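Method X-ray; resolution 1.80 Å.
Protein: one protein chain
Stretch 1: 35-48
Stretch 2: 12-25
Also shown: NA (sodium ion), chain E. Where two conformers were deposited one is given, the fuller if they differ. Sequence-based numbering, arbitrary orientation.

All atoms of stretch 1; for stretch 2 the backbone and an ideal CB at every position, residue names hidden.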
# COMPACT_ATOMS: atom_id res chain seq x y z
N THR A 35 -11.74 -2.24 -10.45
CA THR A 35 -12.24 -0.91 -10.11
C THR A 35 -12.28 -0.77 -8.59
O THR A 35 -11.67 0.15 -8.04
CB THR A 35 -13.62 -0.63 -10.75
OG1 THR A 35 -13.51 -0.72 -12.18
CG2 THR A 35 -14.13 0.77 -10.38
N GLN A 36 -12.97 -1.69 -7.92
CA GLN A 36 -13.04 -1.64 -6.45
C GLN A 36 -11.66 -1.60 -5.79
O GLN A 36 -11.41 -0.79 -4.89
CB GLN A 36 -13.81 -2.84 -5.90
CG GLN A 36 -13.91 -2.84 -4.37
CD GLN A 36 -14.93 -3.84 -3.87
OE1 GLN A 36 -15.66 -4.45 -4.65
NE2 GLN A 36 -14.97 -4.03 -2.55
N PHE A 37 -10.79 -2.51 -6.22
CA PHE A 37 -9.42 -2.58 -5.70
C PHE A 37 -8.68 -1.26 -5.90
O PHE A 37 -8.10 -0.71 -4.97
CB PHE A 37 -8.67 -3.72 -6.38
CG PHE A 37 -7.21 -3.78 -6.05
CD1 PHE A 37 -6.78 -4.35 -4.86
CD2 PHE A 37 -6.26 -3.28 -6.93
CE1 PHE A 37 -5.43 -4.40 -4.54
CE2 PHE A 37 -4.91 -3.33 -6.62
CZ PHE A 37 -4.49 -3.89 -5.43
N SER A 38 -8.71 -0.74 -7.12
CA SER A 38 -7.93 0.47 -7.40
C SER A 38 -8.45 1.67 -6.60
O SER A 38 -7.67 2.49 -6.09
CB SER A 38 -7.87 0.77 -8.91
OG SER A 38 -9.16 1.11 -9.42
N HIS A 39 -9.77 1.77 -6.46
CA HIS A 39 -10.37 2.81 -5.64
C HIS A 39 -9.93 2.73 -4.17
O HIS A 39 -9.62 3.76 -3.55
CB HIS A 39 -11.91 2.76 -5.72
CG HIS A 39 -12.46 3.29 -7.01
ND1 HIS A 39 -13.78 3.67 -7.15
CD2 HIS A 39 -11.88 3.48 -8.22
CE1 HIS A 39 -13.98 4.09 -8.39
NE2 HIS A 39 -12.85 3.99 -9.06
N ALA A 40 -9.90 1.53 -3.61
CA ALA A 40 -9.45 1.34 -2.23
C ALA A 40 -8.00 1.78 -2.07
O ALA A 40 -7.63 2.45 -1.11
CB ALA A 40 -9.62 -0.10 -1.80
N CYS A 41 -7.17 1.38 -3.03
CA CYS A 41 -5.77 1.77 -3.01
C CYS A 41 -5.62 3.29 -3.07
O CYS A 41 -4.69 3.84 -2.47
CB CYS A 41 -5.02 1.11 -4.17
SG CYS A 41 -4.84 -0.69 -3.98
N SER A 42 -6.53 3.96 -3.76
CA SER A 42 -6.46 5.41 -3.89
C SER A 42 -6.77 6.10 -2.56
O SER A 42 -6.32 7.22 -2.32
CB SER A 42 -7.38 5.91 -5.00
OG SER A 42 -7.17 7.29 -5.25
N LEU A 43 -7.50 5.43 -1.68
CA LEU A 43 -7.78 6.02 -0.37
C LEU A 43 -6.51 6.09 0.48
O LEU A 43 -6.40 6.91 1.40
CB LEU A 43 -8.86 5.24 0.38
CG LEU A 43 -10.24 5.21 -0.29
CD1 LEU A 43 -11.17 4.26 0.46
CD2 LEU A 43 -10.83 6.62 -0.37
N VAL A 44 -5.55 5.22 0.17
CA VAL A 44 -4.28 5.17 0.89
C VAL A 44 -3.29 6.22 0.38
O VAL A 44 -2.43 6.69 1.12
CB VAL A 44 -3.65 3.77 0.77
CG1 VAL A 44 -2.26 3.75 1.38
CG2 VAL A 44 -4.54 2.72 1.44
N SER A 45 -3.42 6.61 -0.89
CA SER A 45 -2.42 7.51 -1.50
C SER A 45 -2.05 8.75 -0.66
O SER A 45 -0.88 9.09 -0.56
CB SER A 45 -2.86 7.95 -2.91
OG SER A 45 -2.94 6.84 -3.78
N PRO A 46 -3.05 9.44 -0.09
CA PRO A 46 -2.70 10.69 0.60
C PRO A 46 -1.88 10.48 1.87
O PRO A 46 -1.29 11.44 2.36
CB PRO A 46 -4.08 11.29 0.96
CG PRO A 46 -5.05 10.61 0.04
CD PRO A 46 -4.51 9.23 -0.15
N LEU A 47 -1.82 9.26 2.40
CA LEU A 47 -1.01 9.02 3.59
C LEU A 47 0.47 9.33 3.34
O LEU A 47 1.15 9.83 4.23
CB LEU A 47 -1.15 7.59 4.09
CG LEU A 47 -2.55 7.11 4.48
CD1 LEU A 47 -2.51 5.62 4.83
CD2 LEU A 47 -3.12 7.92 5.65
N PHE A 48 0.96 9.04 2.14
CA PHE A 48 2.38 9.26 1.87
C PHE A 48 2.72 10.74 1.95
O PHE A 48 3.77 11.11 2.47
CB PHE A 48 2.78 8.67 0.52
CG PHE A 48 2.70 7.17 0.48
CD1 PHE A 48 3.72 6.40 1.01
CD2 PHE A 48 1.61 6.54 -0.09
CE1 PHE A 48 3.65 5.02 0.98
CE2 PHE A 48 1.53 5.16 -0.12
CZ PHE A 48 2.56 4.40 0.42
N UNK A 12 -11.07 5.72 8.54
CA UNK A 12 -12.24 4.86 8.59
C UNK A 12 -12.68 4.47 7.18
O UNK A 12 -13.15 3.35 6.96
CB UNK A 12 -13.38 5.56 9.33
N UNK A 13 -12.51 5.37 6.22
CA UNK A 13 -12.79 5.03 4.82
C UNK A 13 -11.80 3.96 4.36
O UNK A 13 -12.16 3.02 3.64
CB UNK A 13 -12.70 6.27 3.92
N UNK A 14 -10.54 4.11 4.77
CA UNK A 14 -9.53 3.11 4.47
C UNK A 14 -9.87 1.75 5.10
O UNK A 14 -9.82 0.72 4.43
CB UNK A 14 -8.16 3.59 4.96
N UNK A 15 -10.20 1.73 6.39
CA UNK A 15 -10.47 0.44 7.03
C UNK A 15 -11.71 -0.24 6.44
O UNK A 15 -11.74 -1.47 6.28
CB UNK A 15 -10.65 0.63 8.54
N UNK A 16 -12.72 0.55 6.09
CA UNK A 16 -13.94 -0.01 5.51
C UNK A 16 -13.67 -0.63 4.15
O UNK A 16 -14.16 -1.72 3.84
CB UNK A 16 -15.02 1.07 5.39
N UNK A 17 -12.90 0.08 3.32
CA UNK A 17 -12.63 -0.39 1.97
C UNK A 17 -11.82 -1.68 2.00
O UNK A 17 -12.08 -2.62 1.24
CB UNK A 17 -11.89 0.68 1.17
N UNK A 18 -10.83 -1.74 2.89
CA UNK A 18 -9.99 -2.92 2.94
C UNK A 18 -10.64 -4.13 3.62
O UNK A 18 -10.37 -5.27 3.25
CB UNK A 18 -8.69 -2.57 3.66
N UNK A 19 -11.52 -3.86 4.58
CA UNK A 19 -12.35 -4.91 5.14
C UNK A 19 -13.11 -5.63 4.03
O UNK A 19 -13.15 -6.86 3.99
CB UNK A 19 -13.32 -4.33 6.17
N UNK A 20 -13.69 -4.86 3.11
CA UNK A 20 -14.44 -5.45 2.00
C UNK A 20 -13.57 -6.32 1.10
O UNK A 20 -14.00 -7.39 0.66
CB UNK A 20 -15.09 -4.34 1.17
N UNK A 21 -12.36 -5.86 0.80
CA UNK A 21 -11.43 -6.63 -0.01
C UNK A 21 -11.02 -7.90 0.72
O UNK A 21 -10.92 -8.96 0.09
CB UNK A 21 -10.20 -5.79 -0.36
N UNK A 22 -10.79 -7.82 2.03
CA UNK A 22 -10.42 -9.02 2.81
C UNK A 22 -11.55 -10.05 2.78
O UNK A 22 -11.32 -11.26 2.62
CB UNK A 22 -10.09 -8.64 4.26
N UNK A 23 -12.78 -9.58 2.92
CA UNK A 23 -13.95 -10.46 2.82
C UNK A 23 -14.00 -11.18 1.47
O UNK A 23 -14.28 -12.38 1.42
CB UNK A 23 -15.23 -9.66 3.03
N UNK A 24 -13.73 -10.45 0.39
CA UNK A 24 -13.70 -11.04 -0.94
C UNK A 24 -12.59 -12.09 -1.08
O UNK A 24 -12.83 -13.19 -1.58
CB UNK A 24 -13.52 -9.94 -1.99
N UNK A 25 -11.38 -11.77 -0.63
CA UNK A 25 -10.29 -12.73 -0.79
C UNK A 25 -10.49 -13.96 0.08
O UNK A 25 -9.95 -15.02 -0.21
CB UNK A 25 -8.95 -12.07 -0.46
NA NA E . -13.87 -2.48 -14.08

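Two helices pass each other nearly antiparallel, at 150° with axes 9.2 Å apart. No hydrogen bond joins them directly; apolar packing sets the rules.

Position 12 has an ideal CB with nothing of stretch 1 in range, so many residues would serve; it is Arg12. Position 13 points toward stretch 1, its CB 4.3 Å from Leu43 CD1, with open space beyond. A long chain with an aliphatic stem suits, and Lys13 lays its CE 3.9 Å from Leu43 CD2.

Position 14 leaves sideways, yet Leu43, Val44 and Leu47 present an apolar groove that a branched or long aliphatic could reach by bending inward. Ile14 does so: CG1 lies 3.9 Å from Leu43 CB, and CD1 lies 3.9 Å from Leu47 CD1.

Positions 15 and 16 meet nothing opposite and leave the choice open; they are Ser15 and Ala16.

Position 17 is the tight spot. Its CA sits 5.5 Å from Ala40 CA, and its ideal CB already lies 3.8 Å from Ala40 CB and 3.7 Å from Leu43 CD1. Alanine or another small residue fits best. Ala17 fills the gap, while its O accepts from a water 2.7 Å away, which accepts from Gln36 NE2 at 2.9 Å.

Position 18 starts sideways with nothing within 5.5 Å of its ideal CB, so only a side chain with reach, aromatic or long aliphatic, could touch stretch 1. Phe18, with chi1 m, swings its ring in: Ala40 CB lies over one face, 4.0 Å from CE2, and Val44 CG2 comes to 3.6 Å from CE2.

Position 19 is out of reach and tolerant; it is Lys19. Position 20 points toward the amide of Gln36, its ideal CB 3.7 Å from NE2. Polar or flexible residues suit. Lys20 contacts with its stem while its end leads away, NZ making a weak hydrogen bond of 3.5 Å to Ala16 O.

Position 21 points toward stretch 1, but its CA is 7.3 Å from Phe37 CA, leaving room that leucine, isoleucine or methionine could use. Leu21 brings CD1 to 3.6 Å from Ala40 CB and 4.2 Å from Phe37 CD1, and CD2 to 4.1 Å from Gln36 CG.

Positions 22 and 23 are unconstrained by stretch 1: Ala22 and Ile23. Position 24 again points toward it, but from a distance that asks for length; Ile24 touches Gln36 NE2 with CD1 at 3.8 Å. Position 25 is Val25, out of reach.

Stretch 2, residues 12-25: RKISAAFKKLAIIV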
# COMPACT_ATOMS: atom_id res chain seq x y z
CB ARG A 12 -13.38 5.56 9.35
CG ARG A 12 -12.93 6.08 10.72
CD ARG A 12 -14.08 6.53 11.61
NE ARG A 12 -13.56 7.09 12.86
CZ ARG A 12 -14.30 7.39 13.93
NH1 ARG A 12 -15.61 7.19 13.93
NH2 ARG A 12 -13.71 7.90 15.01
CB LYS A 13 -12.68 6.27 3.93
CG LYS A 13 -13.76 7.31 4.21
CD LYS A 13 -13.54 8.56 3.38
CE LYS A 13 -13.52 8.23 1.90
NZ LYS A 13 -13.14 9.40 1.06
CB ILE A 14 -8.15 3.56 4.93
CG1 ILE A 14 -7.62 4.65 3.99
CG2 ILE A 14 -7.19 2.37 4.97
CD1 ILE A 14 -6.39 5.39 4.55
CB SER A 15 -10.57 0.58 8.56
OG SER A 15 -11.73 1.30 8.93
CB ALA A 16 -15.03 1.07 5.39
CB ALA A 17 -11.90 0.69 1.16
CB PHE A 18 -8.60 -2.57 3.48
CG PHE A 18 -7.76 -1.88 2.45
CD1 PHE A 18 -6.95 -2.62 1.59
CD2 PHE A 18 -7.84 -0.51 2.27
CE1 PHE A 18 -6.21 -1.99 0.58
CE2 PHE A 18 -7.10 0.13 1.28
CZ PHE A 18 -6.28 -0.61 0.44
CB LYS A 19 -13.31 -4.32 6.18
CG LYS A 19 -14.20 -5.36 6.84
CD LYS A 19 -15.11 -4.75 7.90
CE LYS A 19 -14.48 -4.83 9.28
NZ LYS A 19 -14.35 -6.23 9.76
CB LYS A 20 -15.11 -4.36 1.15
CG LYS A 20 -16.26 -3.66 1.85
CD LYS A 20 -16.80 -2.55 0.96
CE LYS A 20 -17.90 -1.76 1.66
NZ LYS A 20 -17.35 -0.93 2.77
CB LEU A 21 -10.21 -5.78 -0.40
CG LEU A 21 -10.56 -4.65 -1.39
CD1 LEU A 21 -9.37 -3.68 -1.60
CD2 LEU A 21 -11.02 -5.25 -2.72
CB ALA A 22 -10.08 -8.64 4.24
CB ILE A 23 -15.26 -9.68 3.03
CG1 ILE A 23 -15.35 -9.20 4.48
CG2 ILE A 23 -16.46 -10.54 2.64
CD1 ILE A 23 -16.48 -8.19 4.73
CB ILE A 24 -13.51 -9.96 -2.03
CG1 ILE A 24 -14.77 -9.07 -2.12
CG2 ILE A 24 -13.19 -10.61 -3.39
CD1 ILE A 24 -14.54 -7.77 -2.93
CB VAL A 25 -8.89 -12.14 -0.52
CG1 VAL A 25 -8.58 -11.01 -1.50
CG2 VAL A 25 -8.77 -11.69 0.92
O HOH W 1 -13.29 -2.12 -1.17
O HOH W 2 -13.57 -3.82 -12.21
O HOH W 3 -15.57 -4.60 -14.56
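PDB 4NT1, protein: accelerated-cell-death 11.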